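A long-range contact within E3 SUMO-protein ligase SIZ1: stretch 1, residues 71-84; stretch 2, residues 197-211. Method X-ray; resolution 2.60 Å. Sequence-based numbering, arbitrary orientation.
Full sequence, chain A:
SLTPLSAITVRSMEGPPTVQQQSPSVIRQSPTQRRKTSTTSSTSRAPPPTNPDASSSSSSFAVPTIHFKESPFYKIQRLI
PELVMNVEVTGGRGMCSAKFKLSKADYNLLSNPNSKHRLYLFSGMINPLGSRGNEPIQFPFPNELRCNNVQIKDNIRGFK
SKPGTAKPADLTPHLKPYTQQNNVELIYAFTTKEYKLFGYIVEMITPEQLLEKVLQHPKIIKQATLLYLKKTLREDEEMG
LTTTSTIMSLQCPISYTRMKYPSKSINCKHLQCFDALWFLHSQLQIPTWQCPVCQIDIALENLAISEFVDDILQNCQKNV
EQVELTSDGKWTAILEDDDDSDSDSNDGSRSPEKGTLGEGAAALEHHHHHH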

# COMPACT_ATOMS: atom_id res chain seq x y z
N SER A 71 0.43 -4.67 -0.90
CA SER A 71 0.09 -3.28 -0.74
C SER A 71 -1.31 -3.20 -1.31
O SER A 71 -1.61 -3.81 -2.33
CB SER A 71 1.01 -2.39 -1.55
OG SER A 71 0.58 -1.05 -1.47
N PRO A 72 -2.19 -2.45 -0.64
CA PRO A 72 -3.55 -2.34 -1.18
C PRO A 72 -3.60 -1.45 -2.42
O PRO A 72 -4.67 -1.30 -3.02
CB PRO A 72 -4.33 -1.76 -0.01
CG PRO A 72 -3.30 -0.89 0.66
CD PRO A 72 -2.08 -1.76 0.65
N PHE A 73 -2.45 -0.89 -2.82
CA PHE A 73 -2.39 -0.01 -3.99
C PHE A 73 -2.13 -0.66 -5.33
O PHE A 73 -2.18 -0.01 -6.37
CB PHE A 73 -1.40 1.13 -3.75
CG PHE A 73 -1.85 2.10 -2.71
CD1 PHE A 73 -1.23 2.15 -1.46
CD2 PHE A 73 -2.96 2.90 -2.94
CE1 PHE A 73 -1.70 2.99 -0.47
CE2 PHE A 73 -3.44 3.75 -1.95
CZ PHE A 73 -2.81 3.79 -0.71
N TYR A 74 -1.82 -1.95 -5.32
CA TYR A 74 -1.64 -2.67 -6.56
C TYR A 74 -1.93 -4.13 -6.29
O TYR A 74 -1.75 -4.61 -5.16
CB TYR A 74 -0.25 -2.42 -7.14
CG TYR A 74 0.93 -2.82 -6.28
CD1 TYR A 74 1.19 -4.16 -5.99
CD2 TYR A 74 1.81 -1.85 -5.79
CE1 TYR A 74 2.31 -4.53 -5.26
CE2 TYR A 74 2.93 -2.21 -5.06
CZ TYR A 74 3.18 -3.55 -4.79
OH TYR A 74 4.27 -3.91 -4.03
N LYS A 75 -2.41 -4.84 -7.29
CA LYS A 75 -2.77 -6.23 -7.13
C LYS A 75 -2.09 -7.06 -8.21
O LYS A 75 -2.26 -6.79 -9.40
CB LYS A 75 -4.29 -6.37 -7.23
CG LYS A 75 -4.89 -7.64 -6.65
CD LYS A 75 -6.41 -7.53 -6.58
CE LYS A 75 -6.84 -6.30 -5.78
NZ LYS A 75 -8.32 -6.14 -5.60
N ILE A 76 -1.30 -8.04 -7.78
CA ILE A 76 -0.60 -8.91 -8.72
C ILE A 76 -1.65 -9.76 -9.42
O ILE A 76 -2.37 -10.53 -8.78
CB ILE A 76 0.42 -9.79 -7.99
CG1 ILE A 76 1.56 -8.91 -7.47
CG2 ILE A 76 0.95 -10.85 -8.92
CD1 ILE A 76 2.61 -9.67 -6.67
N GLN A 77 -1.74 -9.59 -10.73
CA GLN A 77 -2.73 -10.29 -11.54
C GLN A 77 -2.18 -11.47 -12.31
O GLN A 77 -2.66 -12.59 -12.15
CB GLN A 77 -3.35 -9.31 -12.52
CG GLN A 77 -4.85 -9.26 -12.52
CD GLN A 77 -5.34 -8.00 -13.21
OE1 GLN A 77 -5.03 -7.76 -14.38
NE2 GLN A 77 -6.11 -7.19 -12.49
N ARG A 78 -1.18 -11.22 -13.15
CA ARG A 78 -0.59 -12.28 -13.97
C ARG A 78 0.92 -12.28 -13.90
O ARG A 78 1.54 -11.23 -13.76
CB ARG A 78 -0.97 -12.10 -15.43
CG ARG A 78 -1.29 -13.38 -16.17
CD ARG A 78 -2.78 -13.65 -16.13
NE ARG A 78 -3.57 -12.46 -16.47
CZ ARG A 78 -3.41 -11.74 -17.58
NH1 ARG A 78 -2.50 -12.08 -18.48
NH2 ARG A 78 -4.17 -10.67 -17.78
N LEU A 79 1.51 -13.46 -14.00
CA LEU A 79 2.96 -13.56 -14.01
C LEU A 79 3.40 -13.75 -15.45
O LEU A 79 2.88 -14.63 -16.14
CB LEU A 79 3.45 -14.77 -13.21
CG LEU A 79 4.98 -14.95 -13.39
CD1 LEU A 79 5.71 -14.66 -12.09
CD2 LEU A 79 5.28 -16.36 -13.86
N ILE A 80 4.32 -12.92 -15.92
CA ILE A 80 4.87 -13.08 -17.26
C ILE A 80 6.00 -14.08 -16.99
O ILE A 80 7.10 -13.71 -16.58
CB ILE A 80 5.41 -11.75 -17.80
CG1 ILE A 80 4.25 -10.78 -17.99
CG2 ILE A 80 6.11 -11.97 -19.12
CD1 ILE A 80 4.69 -9.46 -18.56
N PRO A 81 5.73 -15.38 -17.23
CA PRO A 81 6.59 -16.55 -17.03
C PRO A 81 8.05 -16.40 -17.43
O PRO A 81 8.95 -16.76 -16.67
CB PRO A 81 5.88 -17.64 -17.81
CG PRO A 81 5.35 -16.88 -18.97
CD PRO A 81 4.76 -15.66 -18.31
N GLU A 82 8.27 -15.86 -18.62
CA GLU A 82 9.62 -15.68 -19.13
C GLU A 82 10.45 -14.68 -18.32
O GLU A 82 11.68 -14.76 -18.29
CB GLU A 82 9.53 -15.25 -20.60
CG GLU A 82 8.10 -15.20 -21.13
CD GLU A 82 8.01 -15.40 -22.63
OE1 GLU A 82 8.32 -16.53 -23.09
OE2 GLU A 82 7.64 -14.45 -23.35
N LEU A 83 9.79 -13.74 -17.64
CA LEU A 83 10.46 -12.72 -16.83
C LEU A 83 10.77 -13.21 -15.42
O LEU A 83 10.17 -12.77 -14.44
CB LEU A 83 9.59 -11.46 -16.74
CG LEU A 83 10.13 -10.20 -17.39
CD1 LEU A 83 9.16 -9.06 -17.15
CD2 LEU A 83 11.49 -9.88 -16.82
N VAL A 84 11.70 -14.14 -15.31
CA VAL A 84 12.09 -14.67 -14.02
C VAL A 84 13.58 -14.86 -14.07
O VAL A 84 14.09 -15.70 -14.81
CB VAL A 84 11.41 -16.00 -13.74
CG1 VAL A 84 11.87 -16.56 -12.40
CG2 VAL A 84 9.90 -15.80 -13.75
N LEU A 197 14.03 -12.42 -9.24
CA LEU A 197 13.13 -11.39 -9.74
C LEU A 197 11.94 -12.01 -10.44
O LEU A 197 12.03 -13.12 -10.95
CB LEU A 197 13.87 -10.46 -10.69
CG LEU A 197 14.97 -9.61 -10.05
CD1 LEU A 197 16.14 -10.48 -9.60
CD2 LEU A 197 15.45 -8.59 -11.05
N PHE A 198 10.81 -11.30 -10.44
CA PHE A 198 9.60 -11.76 -11.09
C PHE A 198 8.96 -10.61 -11.82
O PHE A 198 9.01 -9.47 -11.37
CB PHE A 198 8.59 -12.27 -10.07
CG PHE A 198 9.06 -13.42 -9.26
CD1 PHE A 198 9.93 -13.22 -8.19
CD2 PHE A 198 8.63 -14.70 -9.54
CE1 PHE A 198 10.34 -14.29 -7.41
CE2 PHE A 198 9.03 -15.77 -8.77
CZ PHE A 198 9.89 -15.57 -7.70
N GLY A 199 8.36 -10.91 -12.97
CA GLY A 199 7.68 -9.89 -13.74
C GLY A 199 6.21 -10.16 -13.59
O GLY A 199 5.75 -11.27 -13.84
N TYR A 200 5.45 -9.17 -13.13
CA TYR A 200 4.02 -9.34 -12.94
C TYR A 200 3.25 -8.19 -13.56
O TYR A 200 3.70 -7.03 -13.52
CB TYR A 200 3.64 -9.34 -11.45
CG TYR A 200 4.05 -10.55 -10.64
CD1 TYR A 200 4.92 -10.41 -9.56
CD2 TYR A 200 3.49 -11.80 -10.87
CE1 TYR A 200 5.22 -11.49 -8.72
CE2 TYR A 200 3.78 -12.88 -10.04
CZ TYR A 200 4.65 -12.72 -8.97
OH TYR A 200 4.92 -13.79 -8.14
N ILE A 201 2.10 -8.51 -14.15
CA ILE A 201 1.22 -7.48 -14.68
C ILE A 201 0.37 -7.25 -13.43
O ILE A 201 -0.24 -8.18 -12.91
CB ILE A 201 0.31 -7.98 -15.83
CG1 ILE A 201 1.11 -8.09 -17.12
CG2 ILE A 201 -0.81 -7.00 -16.06
CD1 ILE A 201 0.32 -8.64 -18.27
N VAL A 202 0.38 -6.03 -12.92
CA VAL A 202 -0.38 -5.73 -11.72
C VAL A 202 -1.43 -4.69 -12.04
O VAL A 202 -1.31 -3.92 -13.00
CB VAL A 202 0.52 -5.17 -10.58
CG1 VAL A 202 1.69 -6.13 -10.30
CG2 VAL A 202 1.04 -3.78 -10.96
N GLU A 203 -2.47 -4.67 -11.22
CA GLU A 203 -3.53 -3.71 -11.41
C GLU A 203 -3.37 -2.58 -10.40
O GLU A 203 -3.30 -2.81 -9.19
CB GLU A 203 -4.90 -4.36 -11.22
CG GLU A 203 -6.06 -3.39 -11.50
CD GLU A 203 -7.44 -3.98 -11.28
OE1 GLU A 203 -7.83 -4.90 -12.04
OE2 GLU A 203 -8.13 -3.53 -10.34
N MET A 204 -3.31 -1.36 -10.92
CA MET A 204 -3.19 -0.18 -10.08
C MET A 204 -4.50 -0.03 -9.33
O MET A 204 -5.57 -0.04 -9.94
CB MET A 204 -3.00 1.06 -10.93
CG MET A 204 -1.78 1.08 -11.79
SD MET A 204 -0.34 1.34 -10.79
CE MET A 204 -0.04 -0.35 -10.21
N ILE A 205 -4.44 0.07 -8.00
CA ILE A 205 -5.66 0.31 -7.25
C ILE A 205 -5.51 1.72 -6.77
O ILE A 205 -4.48 2.12 -6.22
CB ILE A 205 -5.87 -0.64 -6.07
CG1 ILE A 205 -6.21 -2.03 -6.59
CG2 ILE A 205 -7.02 -0.11 -5.20
CD1 ILE A 205 -6.59 -3.00 -5.48
N THR A 206 -6.55 2.49 -7.00
CA THR A 206 -6.53 3.89 -6.67
C THR A 206 -6.98 4.31 -5.27
O THR A 206 -7.77 3.62 -4.60
CB THR A 206 -7.34 4.62 -7.76
OG1 THR A 206 -6.46 5.47 -8.49
CG2 THR A 206 -8.50 5.40 -7.20
N PRO A 207 -6.43 5.42 -4.77
CA PRO A 207 -6.81 5.91 -3.45
C PRO A 207 -8.33 6.03 -3.31
O PRO A 207 -8.91 5.58 -2.32
CB PRO A 207 -6.08 7.25 -3.36
CG PRO A 207 -4.78 6.94 -4.07
CD PRO A 207 -5.22 6.11 -5.27
N GLU A 208 -8.99 6.62 -4.30
CA GLU A 208 -10.45 6.78 -4.25
C GLU A 208 -11.17 5.45 -4.39
O GLU A 208 -12.29 5.30 -3.93
CB GLU A 208 -10.96 7.78 -5.32
CG GLU A 208 -9.98 8.07 -6.43
CD GLU A 208 -8.84 8.99 -6.01
OE1 GLU A 208 -7.69 8.73 -6.44
OE2 GLU A 208 -9.10 9.98 -5.28
N GLN A 209 -10.54 4.47 -5.02
CA GLN A 209 -11.18 3.16 -5.13
C GLN A 209 -11.20 2.58 -3.73
O GLN A 209 -12.22 2.07 -3.30
CB GLN A 209 -10.39 2.22 -6.01
CG GLN A 209 -10.33 2.59 -7.44
CD GLN A 209 -9.83 1.42 -8.25
OE1 GLN A 209 -10.40 0.34 -8.18
NE2 GLN A 209 -8.77 1.63 -9.03
N LEU A 210 -10.07 2.64 -3.04
CA LEU A 210 -9.99 2.12 -1.68
C LEU A 210 -10.93 2.87 -0.76
O LEU A 210 -11.47 2.27 0.17
CB LEU A 210 -8.58 2.24 -1.13
CG LEU A 210 -7.51 1.35 -1.74
CD1 LEU A 210 -6.26 1.47 -0.89
CD2 LEU A 210 -7.97 -0.08 -1.78
N LEU A 211 -11.12 4.17 -1.00
CA LEU A 211 -12.04 4.97 -0.17
C LEU A 211 -13.41 4.31 -0.23
O LEU A 211 -14.16 4.30 0.74
CB LEU A 211 -12.18 6.40 -0.68
CG LEU A 211 -13.29 7.17 0.05
CD1 LEU A 211 -12.85 7.48 1.47
CD2 LEU A 211 -13.63 8.46 -0.69

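Ile 201 is the apolar centre of this contact. It is buried, and the other stretch covers more of it than of any other residue here. Ile 201 CG1 lies 4.1 Å from CD1 of the buried Ile 80. On the opposite face of the sheet from Ile 201, the side chains of Ile 76, Leu 79, Tyr 200 and Val 202 form an apolar cluster. Ile 76 CG2 sits over one face of the Tyr 200 ring, 3.6 Å from its centroid and 22° off the ring normal. This is a CH-pi contact. Leu 79 CD1 comes within 3.3 Å of Tyr 200 CE2 and 3.9 Å of Phe 198 CD2, where it meets the edge of the Phe 198 ring. The same face continues to Tyr 74, whose CB lies 3.7 Å from Met 204 CE.

Beyond the strands, Phe 73 reaches the first turn of the helix. Phe 73 CE2 is 3.8 Å from Leu 210 CD1 and 4.1 Å from Pro 207 CG.

The two strands pair antiparallel through backbone hydrogen bonds. Lys 75 and Glu 203 bond in both directions: Lys 75 N to Glu 203 O at 2.9 Å, and Glu 203 N to Lys 75 O at 2.8 Å. Ile 205 N extends the ladder to Phe 73 O at 2.8 Å. Between Ile 76 and Arg 78 a beta bulge shifts the register by one. Ile 201 O accepts from both Gln 77 N (3.0 Å) and Arg 78 N (3.2 Å), while Ile 201 N returns a bond to Arg 78 O at 2.8 Å. Ile 80 N bonds Gly 199 O at 3.0 Å.

After the turn at Ile 80 to Leu 83, pairing loosens. The bond from Gly 199 N to Leu 83 O, at 3.0 Å, is weak. Gly 199 leaves room here: an ideal CB would lie 2.4 Å from Leu 83 CD1, a clash.

At the polar edge, Gln 77 NE2 donates a weak hydrogen bond to Glu 203 OE1 at 2.9 Å. Its angle of 129° is well short of linear.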